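Local coordinates for protein branched-chain-amino-acid aminotransferase (Pseudomonas sp. UW4, PDB 6JIF) that probably catalyses the reversible, pyridoxal-phosphate-dependent transfer of amino groups between branched-chain amino acids and 2-oxo acids, at residues B[40-45]-B[54-59]; B[147-152]-B[168-173]. All coordinates share one frame; numbering follows the deposited sequence.

Contact 1 of 2, residues B[40-45]-B[54-59]; sequences KRYLSY and GTLTED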
ATOM      1  N   LYS B  40     -24.330  14.402   2.934  1.00 24.17           N
ATOM      2  CA  LYS B  40     -24.176  13.424   4.017  1.00 22.85           C
ATOM      3  C   LYS B  40     -23.338  12.252   3.554  1.00 23.96           C
ATOM      4  O   LYS B  40     -23.409  11.828   2.398  1.00 25.60           O
ATOM      5  CB  LYS B  40     -25.531  12.856   4.521  1.00 23.50           C
ATOM      6  CG  LYS B  40     -26.607  13.840   4.796  1.00 26.45           C
ATOM      7  CD  LYS B  40     -26.676  14.168   6.254  1.00 33.75           C
ATOM      8  CE  LYS B  40     -28.074  14.660   6.640  1.00 41.03           C
ATOM      9  NZ  LYS B  40     -28.058  15.246   7.981  1.00 45.63           N
ATOM     10  N   ARG B  41     -22.607  11.672   4.482  1.00 22.39           N
ATOM     11  CA  ARG B  41     -21.912  10.427   4.212  1.00 20.36           C
ATOM     12  C   ARG B  41     -22.228   9.447   5.329  1.00 17.20           C
ATOM     13  O   ARG B  41     -22.685   9.833   6.396  1.00 19.74           O
ATOM     14  CB  ARG B  41     -20.351  10.610   4.043  1.00 17.74           C
ATOM     15  CG  ARG B  41     -19.580  11.232   5.223  1.00 21.62           C
ATOM     16  CD  ARG B  41     -19.630  12.763   5.205  1.00 27.98           C
ATOM     17  NE  ARG B  41     -19.101  13.246   3.924  1.00 29.32           N
ATOM     18  CZ  ARG B  41     -19.641  14.217   3.188  1.00 29.89           C
ATOM     19  NH1 ARG B  41     -20.721  14.877   3.609  1.00 26.00           N
ATOM     20  NH2 ARG B  41     -19.084  14.520   2.010  1.00 26.34           N
ATOM     21  N   TYR B  42     -22.054   8.168   5.019  1.00 21.51           N
ATOM     22  CA  TYR B  42     -22.178   7.104   6.012  1.00 23.40           C
ATOM     23  C   TYR B  42     -20.892   6.896   6.804  1.00 21.12           C
ATOM     24  O   TYR B  42     -19.772   6.882   6.251  1.00 15.72           O
ATOM     25  CB  TYR B  42     -22.549   5.806   5.296  1.00 20.76           C
ATOM     26  CG  TYR B  42     -22.812   4.661   6.199  1.00 20.92           C
ATOM     27  CD1 TYR B  42     -24.048   4.467   6.720  1.00 20.38           C
ATOM     28  CD2 TYR B  42     -21.819   3.714   6.456  1.00 21.28           C
ATOM     29  CE1 TYR B  42     -24.314   3.373   7.551  1.00 21.12           C
ATOM     30  CE2 TYR B  42     -22.061   2.615   7.281  1.00 18.33           C
ATOM     31  CZ  TYR B  42     -23.314   2.459   7.823  1.00 25.04           C
ATOM     32  OH  TYR B  42     -23.623   1.395   8.630  1.00 30.14           O
ATOM     33  N   LEU B  43     -21.057   6.641   8.096  1.00 21.60           N
ATOM     34  CA  LEU B  43     -19.914   6.432   8.973  1.00 19.42           C
ATOM     35  C   LEU B  43     -20.271   5.371  10.018  1.00 20.73           C
ATOM     36  O   LEU B  43     -21.274   5.499  10.719  1.00 24.57           O
ATOM     37  CB  LEU B  43     -19.512   7.741   9.658  1.00 25.04           C
ATOM     38  CG  LEU B  43     -18.291   7.731  10.590  1.00 22.38           C
ATOM     39  CD1 LEU B  43     -16.983   7.488   9.857  1.00 29.46           C
ATOM     40  CD2 LEU B  43     -18.279   9.074  11.284  1.00 28.85           C
ATOM     41  N   SER B  44     -19.437   4.332  10.126  1.00 24.00           N
ATOM     42  CA  SER B  44     -19.706   3.250  11.064  1.00 24.92           C
ATOM     43  C   SER B  44     -18.390   2.775  11.675  1.00 22.02           C
ATOM     44  O   SER B  44     -17.407   2.602  10.966  1.00 20.50           O
ATOM     45  CB  SER B  44     -20.456   2.110  10.342  1.00 19.43           C
ATOM     46  OG  SER B  44     -20.569   0.946  11.178  1.00 26.83           O
ATOM     47  N   TYR B  45     -18.359   2.552  12.994  1.00 29.56           N
ATOM     48  CA  TYR B  45     -17.128   2.126  13.670  1.00 26.76           C
ATOM     49  C   TYR B  45     -17.167   0.646  14.031  1.00 22.40           C
ATOM     50  O   TYR B  45     -18.193   0.134  14.472  1.00 25.77           O
ATOM     51  CB  TYR B  45     -16.900   2.929  14.959  1.00 32.54           C
ATOM     52  CG  TYR B  45     -16.590   4.390  14.731  1.00 29.87           C
ATOM     53  CD1 TYR B  45     -17.608   5.331  14.638  1.00 32.04           C
ATOM     54  CD2 TYR B  45     -15.286   4.824  14.649  1.00 29.57           C
ATOM     55  CE1 TYR B  45     -17.314   6.677  14.438  1.00 36.19           C
ATOM     56  CE2 TYR B  45     -14.976   6.155  14.455  1.00 30.28           C
ATOM     57  CZ  TYR B  45     -15.989   7.081  14.340  1.00 33.86           C
ATOM     58  OH  TYR B  45     -15.674   8.428  14.146  1.00 34.83           O
ATOM     59  N   GLY B  54     -24.120   2.489  12.556  1.00 34.44           N
ATOM     60  CA  GLY B  54     -23.863   3.422  11.493  1.00 32.01           C
ATOM     61  C   GLY B  54     -24.747   4.652  11.605  1.00 27.13           C
ATOM     62  O   GLY B  54     -25.833   4.632  12.174  1.00 30.68           O
ATOM     63  N   THR B  55     -24.270   5.740  11.006  1.00 28.05           N
ATOM     64  CA  THR B  55     -24.982   7.006  11.036  1.00 22.71           C
ATOM     65  C   THR B  55     -24.692   7.747   9.732  1.00 25.35           C
ATOM     66  O   THR B  55     -23.744   7.420   9.005  1.00 22.30           O
ATOM     67  CB  THR B  55     -24.519   7.819  12.243  1.00 29.43           C
ATOM     68  OG1 THR B  55     -25.408   8.908  12.474  1.00 36.25           O
ATOM     69  CG2 THR B  55     -23.094   8.357  12.016  1.00 26.76           C
ATOM     70  N   LEU B  56     -25.523   8.737   9.427  1.00 21.65           N
ATOM     71  CA  LEU B  56     -25.210   9.665   8.347  1.00 23.59           C
ATOM     72  C   LEU B  56     -24.750  10.976   8.959  1.00 28.34           C
ATOM     73  O   LEU B  56     -25.441  11.543   9.809  1.00 35.04           O
ATOM     74  CB  LEU B  56     -26.395   9.892   7.412  1.00 29.37           C
ATOM     75  CG  LEU B  56     -26.919   8.698   6.609  1.00 27.58           C
ATOM     76  CD1 LEU B  56     -28.258   9.057   5.997  1.00 34.21           C
ATOM     77  CD2 LEU B  56     -25.900   8.236   5.567  1.00 29.24           C
ATOM     78  N   THR B  57     -23.593  11.471   8.510  1.00 24.44           N
ATOM     79  CA  THR B  57     -23.002  12.668   9.094  1.00 27.78           C
ATOM     80  C   THR B  57     -22.676  13.666   7.993  1.00 26.61           C
ATOM     81  O   THR B  57     -22.482  13.288   6.842  1.00 23.48           O
ATOM     82  CB  THR B  57     -21.736  12.351   9.895  1.00 31.70           C
ATOM     83  OG1 THR B  57     -21.183  13.563  10.435  1.00 33.07           O
ATOM     84  CG2 THR B  57     -20.688  11.660   9.046  1.00 30.92           C
ATOM     85  N   GLU B  58     -22.648  14.952   8.355  1.00 30.03           N
ATOM     86  CA  GLU B  58     -22.261  16.000   7.414  1.00 27.15           C
ATOM     87  C   GLU B  58     -20.767  16.268   7.391  1.00 27.28           C
ATOM     88  O   GLU B  58     -20.310  17.018   6.532  1.00 28.29           O
ATOM     89  CB  GLU B  58     -22.970  17.300   7.741  1.00 28.65           C
ATOM     90  CG  GLU B  58     -24.450  17.167   7.720  1.00 36.96           C
ATOM     91  CD  GLU B  58     -25.120  18.492   7.968  1.00 52.89           C
ATOM     92  OE1 GLU B  58     -24.740  19.492   7.309  1.00 56.69           O
ATOM     93  OE2 GLU B  58     -26.007  18.539   8.849  1.00 60.99           O
ATOM     94  N   ASP B  59     -19.997  15.678   8.295  1.00 26.32           N
ATOM     95  CA  ASP B  59     -18.587  15.992   8.447  1.00 25.65           C
ATOM     96  C   ASP B  59     -17.776  15.190   7.444  1.00 32.04           C
ATOM     97  O   ASP B  59     -17.730  13.959   7.546  1.00 29.41           O
ATOM     98  CB  ASP B  59     -18.132  15.670   9.881  1.00 30.92           C
ATOM     99  CG  ASP B  59     -16.732  16.208  10.223  1.00 30.52           C
ATOM    100  OD1 ASP B  59     -16.117  16.908   9.400  1.00 34.10           O
ATOM    101  OD2 ASP B  59     -16.243  15.937  11.345  1.00 33.38           O
TER
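A β hairpin forms one margin of the antiparallel sheet in the N-terminal domain of this class IV aminotransferase, and R41 and L43 pair across it with T57 and T55. Both are hydrogen-bonded antiparallel pairs, each with two backbone bonds; that from T57 N to R41 O is 2.8 Å long. Between them Y42 and L56 form a non-hydrogen-bonded pair, their side chains turned to the face that packs on helix 117-130. L56 CD2 meets the edge of the tyrosine ring and lies 4.1 Å from Y42 CB. Y42 CG is anti to the backbone N (chi1 -175°), and from there the ring runs along the strand until Y42 OH lies 3.5 Å from G54 CA. A β carbon at G54 would point into that hydroxyl, and at phi 79° it would also press on the preceding carbonyl oxygen.

On the other face T57 CG2 is wedged between two neighbours, 4.0 Å from R41 CG and 4.1 Å from L43 CB. Its rotation is held by an ST turn, in which T57 OG1 accepts a nearly straight bond from D59 N (173°). The bend of R41 at chi2 brings CD beside the carbonyl oxygens of T57 and D59, and a second bend at chi3 sends the guanidinium on to a salt bridge with E66 of the second subunit. Where the pairing ends, K40 and E58 approach at a slant with their charges only loosely matched: K40 NZ stays 4.0 Å from E58 OE2, a long salt bridge.

Contact 2 of 2, residues B[147-152]-B[168-173]; sequences RPFVIG and SIFCIP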
ATOM      1  N   ARG B 147     -18.177   5.956  -3.014  1.00 16.87           N
ATOM      2  CA  ARG B 147     -16.875   5.496  -2.558  1.00 15.07           C
ATOM      3  C   ARG B 147     -16.990   4.925  -1.135  1.00 17.21           C
ATOM      4  O   ARG B 147     -16.834   5.667  -0.136  1.00 16.80           O
ATOM      5  CB  ARG B 147     -15.857   6.647  -2.626  1.00 16.97           C
ATOM      6  CG  ARG B 147     -14.477   6.350  -2.003  1.00 19.05           C
ATOM      7  CD  ARG B 147     -13.823   5.117  -2.603  1.00 14.89           C
ATOM      8  NE  ARG B 147     -13.585   5.293  -4.043  1.00 16.27           N
ATOM      9  CZ  ARG B 147     -12.452   5.755  -4.602  1.00 19.81           C
ATOM     10  NH1 ARG B 147     -11.420   6.124  -3.874  1.00 15.44           N
ATOM     11  NH2 ARG B 147     -12.359   5.867  -5.930  1.00 19.78           N
ATOM     12  N   PRO B 148     -17.311   3.638  -0.989  1.00 17.51           N
ATOM     13  CA  PRO B 148     -17.147   2.982   0.324  1.00 12.99           C
ATOM     14  C   PRO B 148     -15.690   2.648   0.554  1.00 14.00           C
ATOM     15  O   PRO B 148     -14.938   2.405  -0.387  1.00 17.64           O
ATOM     16  CB  PRO B 148     -17.960   1.680   0.223  1.00 15.26           C
ATOM     17  CG  PRO B 148     -18.804   1.821  -1.088  1.00 13.59           C
ATOM     18  CD  PRO B 148     -17.994   2.775  -1.970  1.00 15.21           C
ATOM     19  N   PHE B 149     -15.312   2.607   1.842  1.00 16.56           N
ATOM     20  CA  PHE B 149     -13.952   2.238   2.201  1.00 16.01           C
ATOM     21  C   PHE B 149     -13.922   1.810   3.664  1.00 16.85           C
ATOM     22  O   PHE B 149     -14.751   2.224   4.469  1.00 16.13           O
ATOM     23  CB  PHE B 149     -12.949   3.380   1.946  1.00 15.93           C
ATOM     24  CG  PHE B 149     -13.243   4.692   2.679  1.00 20.84           C
ATOM     25  CD1 PHE B 149     -14.260   5.546   2.265  1.00 14.34           C
ATOM     26  CD2 PHE B 149     -12.426   5.104   3.733  1.00 27.28           C
ATOM     27  CE1 PHE B 149     -14.479   6.748   2.925  1.00 22.73           C
ATOM     28  CE2 PHE B 149     -12.653   6.319   4.428  1.00 26.38           C
ATOM     29  CZ  PHE B 149     -13.675   7.144   3.999  1.00 24.47           C
ATOM     30  N   VAL B 150     -12.973   0.943   3.963  1.00 17.65           N
ATOM     31  CA  VAL B 150     -12.748   0.462   5.316  1.00 15.39           C
ATOM     32  C   VAL B 150     -11.274   0.741   5.648  1.00 13.95           C
ATOM     33  O   VAL B 150     -10.394   0.511   4.811  1.00 16.39           O
ATOM     34  CB  VAL B 150     -13.057  -1.032   5.456  1.00 12.52           C
ATOM     35  CG1 VAL B 150     -12.778  -1.486   6.907  1.00 17.51           C
ATOM     36  CG2 VAL B 150     -14.519  -1.299   5.095  1.00 21.29           C
ATOM     37  N   ILE B 151     -11.023   1.293   6.847  1.00 14.32           N
ATOM     38  CA  ILE B 151      -9.666   1.698   7.213  1.00 14.54           C
ATOM     39  C   ILE B 151      -9.381   1.324   8.678  1.00 18.91           C
ATOM     40  O   ILE B 151     -10.262   1.454   9.528  1.00 16.90           O
ATOM     41  CB  ILE B 151      -9.455   3.210   6.994  1.00 19.18           C
ATOM     42  CG1 ILE B 151     -10.472   4.047   7.743  1.00 13.89           C
ATOM     43  CG2 ILE B 151      -9.334   3.565   5.509  1.00 16.50           C
ATOM     44  CD1 ILE B 151      -9.962   5.477   7.885  1.00 18.33           C
ATOM     45  N   GLY B 152      -8.132   0.929   8.967  1.00 17.26           N
ATOM     46  CA  GLY B 152      -7.700   0.623  10.342  1.00 19.04           C
ATOM     47  C   GLY B 152      -7.361   1.896  11.092  1.00 17.49           C
ATOM     48  O   GLY B 152      -6.592   2.731  10.610  1.00 18.06           O
ATOM     49  N   SER B 168     -16.866   3.718   5.860  1.00 16.00           N
ATOM     50  CA  SER B 168     -17.546   4.952   5.518  1.00 17.49           C
ATOM     51  C   SER B 168     -17.872   4.936   4.020  1.00 13.71           C
ATOM     52  O   SER B 168     -17.273   4.209   3.229  1.00 18.35           O
ATOM     53  CB  SER B 168     -16.667   6.154   5.941  1.00 20.52           C
ATOM     54  OG  SER B 168     -17.184   7.424   5.584  1.00 22.72           O
ATOM     55  N   ILE B 169     -18.870   5.711   3.638  1.00 15.27           N
ATOM     56  CA  ILE B 169     -19.219   5.831   2.223  1.00 13.77           C
ATOM     57  C   ILE B 169     -19.532   7.302   1.968  1.00 17.91           C
ATOM     58  O   ILE B 169     -20.475   7.847   2.554  1.00 19.40           O
ATOM     59  CB  ILE B 169     -20.431   4.964   1.787  1.00 21.06           C
ATOM     60  CG1 ILE B 169     -20.341   3.533   2.351  1.00 16.40           C
ATOM     61  CG2 ILE B 169     -20.670   5.028   0.235  1.00 16.83           C
ATOM     62  CD1 ILE B 169     -21.604   2.749   2.196  1.00 23.93           C
ATOM     63  N   PHE B 170     -18.793   7.923   1.044  1.00 16.86           N
ATOM     64  CA  PHE B 170     -19.230   9.233   0.575  1.00 18.58           C
ATOM     65  C   PHE B 170     -19.592   9.128  -0.904  1.00 19.59           C
ATOM     66  O   PHE B 170     -19.342   8.115  -1.552  1.00 17.20           O
ATOM     67  CB  PHE B 170     -18.179  10.336   0.845  1.00 15.18           C
ATOM     68  CG  PHE B 170     -16.869  10.168   0.147  1.00 17.91           C
ATOM     69  CD1 PHE B 170     -16.685  10.670  -1.147  1.00 16.32           C
ATOM     70  CD2 PHE B 170     -15.768   9.609   0.814  1.00 17.18           C
ATOM     71  CE1 PHE B 170     -15.463  10.560  -1.806  1.00 18.90           C
ATOM     72  CE2 PHE B 170     -14.544   9.495   0.121  1.00 18.42           C
ATOM     73  CZ  PHE B 170     -14.406   9.966  -1.191  1.00 17.20           C
ATOM     74  N   CYS B 171     -20.261  10.153  -1.424  1.00 21.38           N
ATOM     75  CA  CYS B 171     -20.640  10.159  -2.832  1.00 17.00           C
ATOM     76  C   CYS B 171     -20.255  11.490  -3.467  1.00 15.80           C
ATOM     77  O   CYS B 171     -20.000  12.495  -2.790  1.00 19.11           O
ATOM     78  CB  CYS B 171     -22.150   9.861  -3.017  1.00 21.39           C
ATOM     79  SG  CYS B 171     -23.293  11.115  -2.449  1.00 22.14           S
ATOM     80  N   ILE B 172     -20.186  11.473  -4.787  1.00 17.09           N
ATOM     81  CA  ILE B 172     -19.894  12.688  -5.584  1.00 19.20           C
ATOM     82  C   ILE B 172     -20.646  12.598  -6.900  1.00 23.96           C
ATOM     83  O   ILE B 172     -20.754  11.504  -7.463  1.00 22.44           O
ATOM     84  CB  ILE B 172     -18.383  12.866  -5.870  1.00 22.26           C
ATOM     85  CG1 ILE B 172     -17.793  11.599  -6.507  1.00 24.09           C
ATOM     86  CG2 ILE B 172     -17.619  13.209  -4.622  1.00 24.29           C
ATOM     87  CD1 ILE B 172     -16.463  11.900  -7.131  1.00 30.10           C
ATOM     88  N   PRO B 173     -21.182  13.709  -7.428  1.00 19.85           N
ATOM     89  CA  PRO B 173     -21.731  13.678  -8.781  1.00 20.40           C
ATOM     90  C   PRO B 173     -20.577  13.602  -9.774  1.00 20.85           C
ATOM     91  O   PRO B 173     -19.521  14.210  -9.569  1.00 23.19           O
ATOM     92  CB  PRO B 173     -22.467  15.015  -8.875  1.00 22.65           C
ATOM     93  CG  PRO B 173     -21.622  15.928  -8.017  1.00 22.71           C
ATOM     94  CD  PRO B 173     -21.236  15.058  -6.833  1.00 20.26           C
TER
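R147 and F170 lie side by side, and here the packing is close: R147 CB sits over one face of the phenylalanine ring, 4.0 Å from its centroid, in a CH-π contact, while R147 CG reaches F170 CZ at 3.7 Å. F149 CG lies between its backbone N and carbonyl carbon (chi1 58°), which carries the ring over to S168. There F149 CZ rests 3.7 Å from S168 CB, and F149 CE1 meets F170 CD2 at 3.8 Å, the two side chains crossing at about a right angle. These residues join strands 143-153 and 164-174, a long hairpin central to the sheet of the N-terminal domain, with P148 CB against I169 CG1 on the reverse face. With an alanine in place of F149, a gap would probably open beside S168 and F170, and H72 of the second subunit would lose its ring partner. The bond from R147 N to F170 O is almost straight (177°), whereas F170 N reaches R147 O at 3.2 Å from above the carbonyl plane. The R147 guanidinium turns from F170 to Y145 OH and Y73 OH of the second subunit, which hold it. Residues 150-152 and 171-173, by contrast, run past each other with essentially no contact.

Overall arrangement
From the N terminus, contact 1 closes first, bringing strand 50-57 back onto strand 41-47 across a short loop. The chain then lays down strands 76-85 and 91-94 and helices 96-109 and 117-130 before contact 2 closes a second, longer hairpin. The two closures are in series, neither nested nor crossing. They become neighbours because strand 41-47 adds to strand 164-174, with probable hydrogen bonds from Y42 N to I169 O and between Y42 O and S168 OG, giving the order 50-57, 41-47, 164-174, 143-153. Helix 117-130 backs both hairpins, A123 touching Y42 and I169, while E66 of the second subunit meets R41, F149 and F170.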